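Side-chain contacts in N-acetylneuraminic acid (Sialic acid) synthetase (Leptospira borgpetersenii serovar Hardjo-bovis, PDB 6NCS), which probably condenses an N-acetylmannosamine-type sugar with phosphoenolpyruvate to make a sialic acid, with the help of a metal ion: residues F108-L113 / L137-D142; P172-H177 / A225-K230. One frame throughout, in Å; residues are numbered along the deposited sequence.

In the fold
Both contacts belong to the TIM barrel of the NeuB family, but to different layers of it. Contact 1 pairs helices 110-118 and 134-143, neighbours in the outer ring that flank strand 123-126. Contact 2 joins strands 173-178 and 227-231 across the barrel interior; strand 205-209 runs between them in the parallel sheet. Along the chain they come in series, 108-142 being complete before 172 begins. Their centres lie about 19 Å apart and their nearest atoms about 7 Å, so they do not touch. Contact 1 thus joins two helices of the outer layer, whereas contact 2 contributes to the barrel interior beside the manganese site.

Contact 1. Residues F108-L113 / L137-D142; sequences FDVPNL and LEAAAD
Val110 and Leu113, in the first turn of helix 110-118, face Ala139 and Ala140 in the middle of helix 134-143. The backbones come close, with the CA atoms of Val110 and Ala139 6.8 Å apart and those of Leu113 and Ala140 7.4 Å apart. Such proximity suits alanine, whose lone methyl keeps one helix surface low while the other supplies the branched side chains.

Leu113 carries most of the contact from its side. With CG anti to the backbone N (chi1 -173°), the side chain reaches across to the second helix, and CD1 settles over the backbone at Ala140, 3.6 Å from Ala140 N and 3.9 Å from Ala140 CB. The same methyl also reaches Ala139. Leu113 further packs on Leu124 of strand 123-126, so this leucine links the helix pair to the barrel wall beneath. Val110 adds a methyl-to-methyl touch, its CG2 lying 3.9 Å from Ala139 CB, at the less buried margin of the interface.

The start of helix 110-118 is fixed by Asp109 at the N-cap. Its OD1 accepts from Asn112 N at 2.9 Å, met nearly along the C-O axis, and also from Asn112 ND2 on the syn side, 28° out of the carboxylate plane. The aspartate thereby satisfies a backbone N-H of the first turn, and the second bond restrains the Asn112 amide. Just before the cap, Phe108 O accepts from Arg288 NH2 of the second subunit.

No hydrogen bond or salt bridge spans the two segments. Their attachment is therefore apolar, resting on close methyl packing and burial, while the polar capping groups are paired along their own helix.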
loop_
_atom_site.group_PDB
_atom_site.type_symbol
_atom_site.label_atom_id
_atom_site.label_comp_id
_atom_site.label_asym_id
_atom_site.label_seq_id
_atom_site.Cartn_x
_atom_site.Cartn_y
_atom_site.Cartn_z
ATOM N N PHE A 108 30.740 7.804 -5.148
ATOM C CA PHE A 108 30.808 6.961 -6.328
ATOM C C PHE A 108 32.149 6.267 -6.462
ATOM O O PHE A 108 32.339 5.492 -7.401
ATOM C CB PHE A 108 30.497 7.780 -7.588
ATOM C CG PHE A 108 29.031 8.093 -7.752
ATOM C CD1 PHE A 108 28.421 9.055 -6.968
ATOM C CD2 PHE A 108 28.260 7.401 -8.677
ATOM C CE1 PHE A 108 27.062 9.334 -7.107
ATOM C CE2 PHE A 108 26.898 7.679 -8.820
ATOM C CZ PHE A 108 26.306 8.640 -8.033
ATOM N N ASP A 109 33.079 6.521 -5.544
ATOM C CA ASP A 109 34.341 5.801 -5.505
ATOM C C ASP A 109 34.859 5.839 -4.078
ATOM O O ASP A 109 34.296 6.507 -3.210
ATOM C CB ASP A 109 35.360 6.379 -6.502
ATOM C CG ASP A 109 35.650 7.869 -6.291
ATOM O OD1 ASP A 109 35.533 8.389 -5.165
ATOM O OD2 ASP A 109 36.031 8.525 -7.283
ATOM N N VAL A 110 35.949 5.119 -3.842
ATOM C CA VAL A 110 36.482 4.966 -2.490
ATOM C C VAL A 110 37.098 6.274 -1.989
ATOM O O VAL A 110 36.910 6.612 -0.810
ATOM C CB VAL A 110 37.483 3.799 -2.433
ATOM C CG1 VAL A 110 38.266 3.817 -1.133
ATOM C CG2 VAL A 110 36.732 2.475 -2.587
ATOM N N PRO A 111 37.833 7.046 -2.808
ATOM C CA PRO A 111 38.336 8.334 -2.294
ATOM C C PRO A 111 37.234 9.252 -1.808
ATOM O O PRO A 111 37.394 9.907 -0.770
ATOM C CB PRO A 111 39.085 8.924 -3.497
ATOM C CG PRO A 111 39.566 7.722 -4.229
ATOM C CD PRO A 111 38.430 6.734 -4.123
ATOM N N ASN A 112 36.109 9.310 -2.525
ATOM C CA ASN A 112 35.001 10.147 -2.079
ATOM C C ASN A 112 34.345 9.580 -0.825
ATOM O O ASN A 112 33.943 10.337 0.065
ATOM C CB ASN A 112 33.974 10.314 -3.205
ATOM C CG ASN A 112 34.307 11.474 -4.124
ATOM O OD1 ASN A 112 34.094 12.638 -3.771
ATOM N ND2 ASN A 112 34.846 11.171 -5.297
ATOM N N LEU A 113 34.221 8.254 -0.733
ATOM C CA LEU A 113 33.696 7.647 0.487
ATOM C C LEU A 113 34.565 7.994 1.686
ATOM O O LEU A 113 34.052 8.349 2.754
ATOM C CB LEU A 113 33.593 6.127 0.316
ATOM C CG LEU A 113 32.903 5.306 1.416
ATOM C CD1 LEU A 113 32.316 4.036 0.822
ATOM C CD2 LEU A 113 33.862 4.939 2.535
ATOM N N LEU A 137 31.145 -1.319 -2.420
ATOM C CA LEU A 137 30.290 -1.907 -1.390
ATOM C C LEU A 137 31.108 -2.382 -0.200
ATOM O O LEU A 137 30.741 -2.143 0.956
ATOM C CB LEU A 137 29.490 -3.068 -1.971
ATOM C CG LEU A 137 28.507 -2.742 -3.082
ATOM C CD1 LEU A 137 27.970 -4.040 -3.667
ATOM C CD2 LEU A 137 27.374 -1.888 -2.530
ATOM N N GLU A 138 32.216 -3.081 -0.464
ATOM C CA GLU A 138 33.056 -3.562 0.625
ATOM C C GLU A 138 33.619 -2.399 1.434
ATOM O O GLU A 138 33.748 -2.493 2.659
ATOM C CB GLU A 138 34.182 -4.441 0.070
ATOM C CG GLU A 138 33.710 -5.846 -0.312
ATOM C CD GLU A 138 34.807 -6.698 -0.930
ATOM O OE1 GLU A 138 35.783 -6.129 -1.467
ATOM O OE2 GLU A 138 34.688 -7.942 -0.885
ATOM N N ALA A 139 33.960 -1.294 0.773
ATOM C CA ALA A 139 34.463 -0.141 1.516
ATOM C C ALA A 139 33.361 0.488 2.359
ATOM O O ALA A 139 33.610 0.941 3.482
ATOM C CB ALA A 139 35.054 0.891 0.560
ATOM N N ALA A 140 32.140 0.539 1.826
ATOM C CA ALA A 140 31.020 1.050 2.605
ATOM C C ALA A 140 30.736 0.161 3.813
ATOM O O ALA A 140 30.497 0.660 4.919
ATOM C CB ALA A 140 29.781 1.165 1.720
ATOM N N ALA A 141 30.764 -1.158 3.619
ATOM C CA ALA A 141 30.529 -2.069 4.736
ATOM C C ALA A 141 31.619 -1.939 5.796
ATOM O O ALA A 141 31.330 -1.982 6.998
ATOM C CB ALA A 141 30.440 -3.506 4.223
ATOM N N ASP A 142 32.882 -1.796 5.370
ATOM C CA ASP A 142 34.000 -1.685 6.305
ATOM C C ASP A 142 33.995 -0.376 7.082
ATOM O O ASP A 142 34.645 -0.288 8.130
ATOM C CB ASP A 142 35.331 -1.804 5.560
ATOM C CG ASP A 142 35.529 -3.166 4.934
ATOM O OD1 ASP A 142 34.746 -4.084 5.261
ATOM O OD2 ASP A 142 36.457 -3.317 4.108
#

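Contact 2. Residues P172-H177 / A225-K230; sequences PFILLH and AEIIEK
Ile174 and Ile227 share a first torsion: each places CG1 beside the backbone N, with CG2 anti to that nitrogen. In Ile227 the second torsion of 89° then brings CD1 against Ile174 CG2, which it meets at 3.5 Å, a tight methyl contact.

These groups meet inside a TIM barrel. Strands 173-178 and 227-231 are not neighbours in the parallel sheet, since 205-209 lies between them; over the short segments their axes approach to 8.3 Å, and their directions differ by 56°. At that separation backbone bonding is ruled out, and inward-pointing side chains must bridge the gap. Beta-branched isoleucine suits the strand, and leucine adds two methyls to fill the interior.

Leu176 crosses Ile227 at about a right angle and divides its two methyls between different neighbours. CD2 sits against the branch point of Ile227, 3.8 Å from CB and 3.9 Å from CG2, whereas CD1 lies near Glu229. The leucine also touches Ile148 and Ser150 of strand 146-150, and Ser208 of strand 205-209.

Glu229 marks the change from apolar core to polar site. Its extended chain ends in a carboxylate whose OE2 forms a salt bridge with Lys125, while OE1 and Ser208 OG are joined by a weak hydrogen bond. The nearest atoms of the side chain are about 4 Å from the manganese ion, bound by His210 and His231, and from a bound citrate. Leu176 CD1 approaches Glu229 OE2 to 4.0 Å, the two side chains crossing at about a right angle.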
loop_
_atom_site.group_PDB
_atom_site.type_symbol
_atom_site.label_atom_id
_atom_site.label_comp_id
_atom_site.label_asym_id
_atom_site.label_seq_id
_atom_site.Cartn_x
_atom_site.Cartn_y
_atom_site.Cartn_z
ATOM N N PRO A 172 24.918 -1.364 9.812
ATOM C CA PRO A 172 23.517 -0.925 9.803
ATOM C C PRO A 172 23.125 -0.656 8.361
ATOM O O PRO A 172 23.832 0.046 7.632
ATOM C CB PRO A 172 23.522 0.358 10.651
ATOM C CG PRO A 172 24.859 0.388 11.324
ATOM C CD PRO A 172 25.801 -0.354 10.414
ATOM N N PHE A 173 22.032 -1.279 7.929
ATOM C CA PHE A 173 21.790 -1.418 6.507
ATOM C C PHE A 173 20.315 -1.215 6.192
ATOM O O PHE A 173 19.438 -1.740 6.883
ATOM C CB PHE A 173 22.257 -2.795 6.021
ATOM C CG PHE A 173 22.081 -3.002 4.552
ATOM C CD1 PHE A 173 22.944 -2.406 3.649
ATOM C CD2 PHE A 173 21.057 -3.799 4.075
ATOM C CE1 PHE A 173 22.779 -2.586 2.285
ATOM C CE2 PHE A 173 20.880 -3.989 2.718
ATOM C CZ PHE A 173 21.754 -3.386 1.815
ATOM N N ILE A 174 20.065 -0.452 5.136
ATOM C CA ILE A 174 18.733 -0.143 4.629
ATOM C C ILE A 174 18.742 -0.405 3.128
ATOM O O ILE A 174 19.687 -0.019 2.435
ATOM C CB ILE A 174 18.370 1.325 4.931
ATOM C CG1 ILE A 174 18.264 1.527 6.442
ATOM C CG2 ILE A 174 17.102 1.769 4.191
ATOM C CD1 ILE A 174 18.440 2.970 6.879
ATOM N N LEU A 175 17.688 -1.043 2.617
ATOM C CA LEU A 175 17.585 -1.323 1.188
ATOM C C LEU A 175 16.381 -0.589 0.607
ATOM O O LEU A 175 15.287 -0.663 1.168
ATOM C CB LEU A 175 17.453 -2.822 0.964
ATOM C CG LEU A 175 17.402 -3.347 -0.460
ATOM C CD1 LEU A 175 18.736 -3.034 -1.139
ATOM C CD2 LEU A 175 17.175 -4.858 -0.438
ATOM N N LEU A 176 16.575 0.118 -0.507
ATOM C CA LEU A 176 15.480 0.818 -1.174
ATOM C C LEU A 176 15.119 0.114 -2.479
ATOM O O LEU A 176 15.971 -0.052 -3.357
ATOM C CB LEU A 176 15.841 2.272 -1.469
ATOM C CG LEU A 176 16.344 3.128 -0.307
ATOM C CD1 LEU A 176 16.631 4.568 -0.803
ATOM C CD2 LEU A 176 15.341 3.127 0.825
ATOM N N HIS A 177 13.856 -0.270 -2.616
ATOM C CA HIS A 177 13.345 -0.599 -3.940
ATOM C C HIS A 177 13.453 0.626 -4.841
ATOM O O HIS A 177 13.312 1.765 -4.394
ATOM C CB HIS A 177 11.889 -1.078 -3.866
ATOM C CG HIS A 177 11.279 -1.299 -5.212
ATOM N ND1 HIS A 177 11.873 -2.092 -6.169
ATOM C CD2 HIS A 177 10.161 -0.796 -5.783
ATOM C CE1 HIS A 177 11.143 -2.077 -7.270
ATOM N NE2 HIS A 177 10.096 -1.296 -7.063
ATOM N N ALA A 225 6.701 1.075 2.339
ATOM C CA ALA A 225 8.014 1.724 2.393
ATOM C C ALA A 225 8.234 2.436 3.723
ATOM O O ALA A 225 7.355 3.147 4.216
ATOM C CB ALA A 225 8.156 2.715 1.243
ATOM N N GLU A 226 9.423 2.251 4.298
ATOM C CA GLU A 226 9.801 2.881 5.558
ATOM C C GLU A 226 10.767 4.038 5.363
ATOM O O GLU A 226 11.062 4.764 6.325
ATOM C CB GLU A 226 10.413 1.828 6.489
ATOM C CG GLU A 226 9.580 0.547 6.550
ATOM C CD GLU A 226 10.204 -0.538 7.403
ATOM O OE1 GLU A 226 10.696 -1.547 6.838
ATOM O OE2 GLU A 226 10.208 -0.377 8.641
ATOM N N ILE A 227 11.268 4.216 4.148
ATOM C CA ILE A 227 12.135 5.314 3.759
ATOM C C ILE A 227 11.663 5.723 2.375
ATOM O O ILE A 227 11.306 4.858 1.569
ATOM C CB ILE A 227 13.624 4.893 3.716
ATOM C CG1 ILE A 227 14.101 4.363 5.067
ATOM C CG2 ILE A 227 14.503 6.058 3.254
ATOM C CD1 ILE A 227 13.906 2.838 5.252
ATOM N N ILE A 228 11.633 7.025 2.104
ATOM C CA ILE A 228 11.304 7.534 0.776
ATOM C C ILE A 228 12.420 8.465 0.342
ATOM O O ILE A 228 12.791 9.385 1.087
ATOM C CB ILE A 228 9.956 8.279 0.744
ATOM C CG1 ILE A 228 8.794 7.315 0.992
ATOM C CG2 ILE A 228 9.784 9.002 -0.593
ATOM C CD1 ILE A 228 8.512 6.372 -0.201
ATOM N N GLU A 229 12.944 8.236 -0.862
ATOM C CA GLU A 229 13.898 9.137 -1.489
ATOM C C GLU A 229 13.243 9.725 -2.734
ATOM O O GLU A 229 12.639 8.993 -3.522
ATOM C CB GLU A 229 15.195 8.402 -1.848
ATOM C CG GLU A 229 16.262 9.313 -2.416
ATOM C CD GLU A 229 17.544 8.570 -2.739
ATOM O OE1 GLU A 229 17.895 8.470 -3.930
ATOM O OE2 GLU A 229 18.196 8.076 -1.801
ATOM N N LYS A 230 13.343 11.040 -2.895
ATOM C CA LYS A 230 12.713 11.736 -4.013
ATOM C C LYS A 230 13.656 12.816 -4.508
ATOM O O LYS A 230 14.169 13.598 -3.704
ATOM C CB LYS A 230 11.370 12.347 -3.573
ATOM C CG LYS A 230 10.678 13.236 -4.600
ATOM C CD LYS A 230 10.124 12.445 -5.774
ATOM C CE LYS A 230 9.770 13.376 -6.939
ATOM N NZ LYS A 230 9.320 12.599 -8.148
#